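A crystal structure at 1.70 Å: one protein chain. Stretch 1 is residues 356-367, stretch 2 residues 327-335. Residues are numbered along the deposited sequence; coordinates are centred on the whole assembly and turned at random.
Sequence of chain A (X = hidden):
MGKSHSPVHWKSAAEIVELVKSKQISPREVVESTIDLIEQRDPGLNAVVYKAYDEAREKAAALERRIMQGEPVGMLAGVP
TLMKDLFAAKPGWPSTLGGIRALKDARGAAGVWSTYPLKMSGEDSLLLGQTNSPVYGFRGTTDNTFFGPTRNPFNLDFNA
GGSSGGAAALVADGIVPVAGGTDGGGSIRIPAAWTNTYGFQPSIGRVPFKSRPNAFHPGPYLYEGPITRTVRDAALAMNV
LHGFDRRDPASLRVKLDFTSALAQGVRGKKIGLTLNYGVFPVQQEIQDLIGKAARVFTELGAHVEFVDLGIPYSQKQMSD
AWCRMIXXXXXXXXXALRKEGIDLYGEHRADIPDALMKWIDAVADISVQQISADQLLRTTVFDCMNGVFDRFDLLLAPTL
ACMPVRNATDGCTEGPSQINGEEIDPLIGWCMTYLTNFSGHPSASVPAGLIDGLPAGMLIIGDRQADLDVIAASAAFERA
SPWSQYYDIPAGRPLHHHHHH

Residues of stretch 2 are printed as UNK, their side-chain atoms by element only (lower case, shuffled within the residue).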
# COMPACT_ATOMS: atom_id res chain seq x y z
N LEU A 356 -4.94 13.49 14.95
CA LEU A 356 -4.56 14.19 13.73
C LEU A 356 -4.60 15.70 13.93
O LEU A 356 -3.69 16.41 13.54
CB LEU A 356 -5.48 13.78 12.57
CG LEU A 356 -5.29 14.58 11.27
CD1 LEU A 356 -3.84 14.68 10.87
CD2 LEU A 356 -6.11 13.92 10.15
N MSE A 357 -5.65 16.20 14.58
CA MSE A 357 -5.75 17.63 14.82
C MSE A 357 -4.55 18.11 15.64
O MSE A 357 -4.11 19.24 15.51
CB MSE A 357 -7.08 17.98 15.51
CG MSE A 357 -7.39 19.46 15.56
SE MSE A 357 -7.67 20.22 13.74
CE MSE A 357 -9.49 19.59 13.34
N LYS A 358 -4.01 17.25 16.49
CA LYS A 358 -2.80 17.62 17.22
C LYS A 358 -1.70 18.08 16.25
O LYS A 358 -1.07 19.12 16.44
CB LYS A 358 -2.29 16.44 18.04
CG LYS A 358 -0.91 16.67 18.67
CD LYS A 358 -0.47 15.40 19.40
CE LYS A 358 -0.13 14.27 18.43
NZ LYS A 358 0.70 13.21 19.07
N TRP A 359 -1.48 17.28 15.21
CA TRP A 359 -0.40 17.60 14.25
C TRP A 359 -0.79 18.77 13.36
O TRP A 359 0.06 19.59 12.98
CB TRP A 359 -0.08 16.36 13.41
CG TRP A 359 0.58 15.30 14.23
CD1 TRP A 359 0.05 14.11 14.61
CD2 TRP A 359 1.90 15.36 14.79
NE1 TRP A 359 0.98 13.41 15.36
CE2 TRP A 359 2.11 14.17 15.50
CE3 TRP A 359 2.91 16.33 14.76
CZ2 TRP A 359 3.30 13.89 16.17
CZ3 TRP A 359 4.09 16.06 15.42
CH2 TRP A 359 4.28 14.85 16.11
N ILE A 360 -2.07 18.82 12.99
CA ILE A 360 -2.60 19.95 12.24
C ILE A 360 -2.29 21.27 12.97
O ILE A 360 -1.80 22.23 12.37
CB ILE A 360 -4.13 19.80 12.02
CG1 ILE A 360 -4.41 18.62 11.09
CG2 ILE A 360 -4.72 21.08 11.45
CD1 ILE A 360 -3.56 18.63 9.84
N ASP A 361 -2.54 21.31 14.28
CA ASP A 361 -2.25 22.52 15.03
C ASP A 361 -0.74 22.72 15.18
O ASP A 361 -0.25 23.84 15.16
CB ASP A 361 -2.90 22.45 16.42
CG ASP A 361 -4.42 22.56 16.37
OD1 ASP A 361 -4.99 23.08 15.38
OD2 ASP A 361 -5.04 22.13 17.36
N ALA A 362 -0.01 21.62 15.33
CA ALA A 362 1.42 21.72 15.59
C ALA A 362 2.14 22.39 14.41
O ALA A 362 3.16 23.08 14.60
CB ALA A 362 1.98 20.34 15.85
N VAL A 363 1.67 22.16 13.18
CA VAL A 363 2.42 22.70 12.04
C VAL A 363 1.79 23.96 11.46
O VAL A 363 2.30 24.51 10.48
CB VAL A 363 2.66 21.63 10.91
CG1 VAL A 363 3.32 20.38 11.50
CG2 VAL A 363 1.34 21.27 10.18
N ALA A 364 0.70 24.43 12.05
CA ALA A 364 -0.01 25.57 11.46
C ALA A 364 0.91 26.78 11.20
O ALA A 364 0.77 27.51 10.19
CB ALA A 364 -1.19 25.98 12.38
N ASP A 365 1.85 26.98 12.12
CA ASP A 365 2.88 28.02 11.99
C ASP A 365 4.28 27.44 12.21
O ASP A 365 5.12 28.01 12.91
CB ASP A 365 2.60 29.16 12.97
CG ASP A 365 1.27 29.84 12.69
OD1 ASP A 365 1.18 30.58 11.68
OD2 ASP A 365 0.29 29.60 13.45
N ILE A 366 4.54 26.29 11.60
CA ILE A 366 5.82 25.62 11.77
C ILE A 366 6.93 26.55 11.31
O ILE A 366 6.79 27.24 10.31
CB ILE A 366 5.86 24.30 10.99
CG1 ILE A 366 7.15 23.53 11.30
CG2 ILE A 366 5.66 24.53 9.46
CD1 ILE A 366 7.15 22.16 10.69
N SER A 367 8.04 26.56 12.04
CA SER A 367 9.13 27.48 11.70
C SER A 367 10.00 26.88 10.63
O SER A 367 10.06 25.66 10.47
CB SER A 367 10.00 27.76 12.91
OG SER A 367 10.68 26.59 13.32
N UNK A 327 1.83 16.37 7.80
CA UNK A 327 0.84 17.32 8.28
C UNK A 327 0.83 18.62 7.45
O UNK A 327 -0.21 19.22 7.31
c UNK A 327 1.11 17.65 9.78
N UNK A 328 1.97 19.07 6.92
CA UNK A 328 2.00 20.35 6.22
C UNK A 328 1.06 20.34 5.00
O UNK A 328 0.18 21.19 4.88
c UNK A 328 4.22 21.08 7.16
c UNK A 328 3.43 22.05 4.98
c UNK A 328 5.76 21.14 7.00
c UNK A 328 3.46 20.79 5.86
N UNK A 329 1.21 19.35 4.12
CA UNK A 329 0.22 19.32 3.01
C UNK A 329 -1.18 18.96 3.46
O UNK A 329 -2.13 19.29 2.77
c UNK A 329 0.76 18.24 2.05
c UNK A 329 1.97 17.66 2.71
c UNK A 329 2.33 18.42 3.93
N UNK A 330 -1.33 18.28 4.60
CA UNK A 330 -2.66 17.98 5.10
C UNK A 330 -3.34 19.30 5.50
O UNK A 330 -4.51 19.53 5.22
o UNK A 330 -1.98 15.80 5.85
c UNK A 330 -2.58 17.02 6.29
c UNK A 330 -3.97 16.71 6.80
N UNK A 331 -2.58 20.18 6.15
CA UNK A 331 -3.13 21.48 6.54
C UNK A 331 -3.51 22.25 5.29
O UNK A 331 -4.56 22.89 5.26
c UNK A 331 -2.13 22.29 7.36
c UNK A 331 -1.97 21.66 8.75
c UNK A 331 -2.58 23.79 7.49
N UNK A 332 -2.67 22.20 4.25
CA UNK A 332 -3.00 22.91 3.01
C UNK A 332 -4.30 22.41 2.42
O UNK A 332 -5.11 23.21 1.94
c UNK A 332 -1.85 22.76 1.97
N UNK A 333 -4.52 21.10 2.44
CA UNK A 333 -5.80 20.53 2.00
C UNK A 333 -6.97 21.08 2.83
O UNK A 333 -8.01 21.49 2.28
o UNK A 333 -7.06 18.44 1.93
c UNK A 333 -5.76 19.00 2.10
N UNK A 334 -6.83 21.06 4.15
CA UNK A 334 -7.92 21.55 5.00
C UNK A 334 -8.19 23.03 4.77
O UNK A 334 -9.34 23.46 4.77
c UNK A 334 -8.55 20.53 9.44
c UNK A 334 -7.59 21.31 6.45
se UNK A 334 -7.08 19.49 8.51
c UNK A 334 -7.60 19.84 6.72
N UNK A 335 -7.14 23.82 4.61
CA UNK A 335 -7.31 25.25 4.37
C UNK A 335 -8.05 25.46 3.03
O UNK A 335 -8.94 26.29 2.93
n UNK A 335 -5.42 26.94 7.94
c UNK A 335 -5.21 26.01 5.70
c UNK A 335 -5.80 27.03 6.67
c UNK A 335 -5.95 25.97 4.35
o UNK A 335 -6.61 27.89 6.27

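Position 327 carries one side-chain carbon and nothing more. That carbon, CB, points toward stretch 1 and lies 3.6 Å from CG2 of Val-363 and 4.0 Å from CB of Trp-359. A single carbon is alanine, so this is Ala-327. Its CA is 5.9 Å from the CA of Ile-360, so the backbones run close here.

Position 328 has four carbons, forked at the first, with one arm two carbons long. They touch Val-363 and Ile-366. This is isoleucine, Ile-328. Its CG1 is 4.1 Å from CB of Val-363, and its CD1 is 4.1 Å from CD1 of Ile-366.

Position 329 has three carbons that close a ring onto the backbone N. They are out of reach of stretch 1. Only proline forms such a ring, so this is Pro-329. Its N has no hydrogen to give to the turn before, and the helix is kinked there.

Position 330 has one carbon carrying an oxygen and a second carbon. The side chain touches Ile-360. This branching is threonine, Thr-330. Its CG2 lies 3.6 Å from CD1 of Ile-360, while its OG1 is hydrogen-bonded to a residue just outside the stretch.

Position 331 has three carbons, the first carrying the other two. They touch Ile-360 and Val-363. This is valine, Val-331. Its CG2 is 3.6 Å from CD1 of Ile-360 and also 3.6 Å from CG2 of Val-363.

Position 332 has one carbon and is exposed, out of reach of stretch 1. It is alanine, Ala-332.

Position 333 has one carbon followed by one oxygen, out of reach of stretch 1. This is serine, Ser-333. Its OG is hydrogen-bonded elsewhere in the structure.

Position 334 has an unbranched chain of two carbons, a selenium and a last carbon. It touches Met-357 and Ile-360. The selenium identifies selenomethionine, Met-334. Its SE is 3.8 Å from CG1 of Ile-360, and its CE is 4.1 Å from CE of Met-357, also selenomethionine.

Position 335 has three carbons, the third carrying one oxygen and one nitrogen. It makes no contact with stretch 1. This amide is glutamine, Gln-335. Its OE1 is hydrogen-bonded elsewhere in the structure.

The two helices cross nearly at right angles, at -92°, with their axes 8.9 Å apart at closest approach. Ile-360 is the knob: its side chain sits in a hole formed by Ala-327, Thr-330, Val-331 and Met-334. Val-363 packs beside it, and Ile-366 extends the contact beyond the helix of stretch 1. No hydrogen bond joins the stretches. The contact rests on apolar packing, which buries 440 Å² over both sides.

Stretch 2 (327-335) AIPTVASMQ
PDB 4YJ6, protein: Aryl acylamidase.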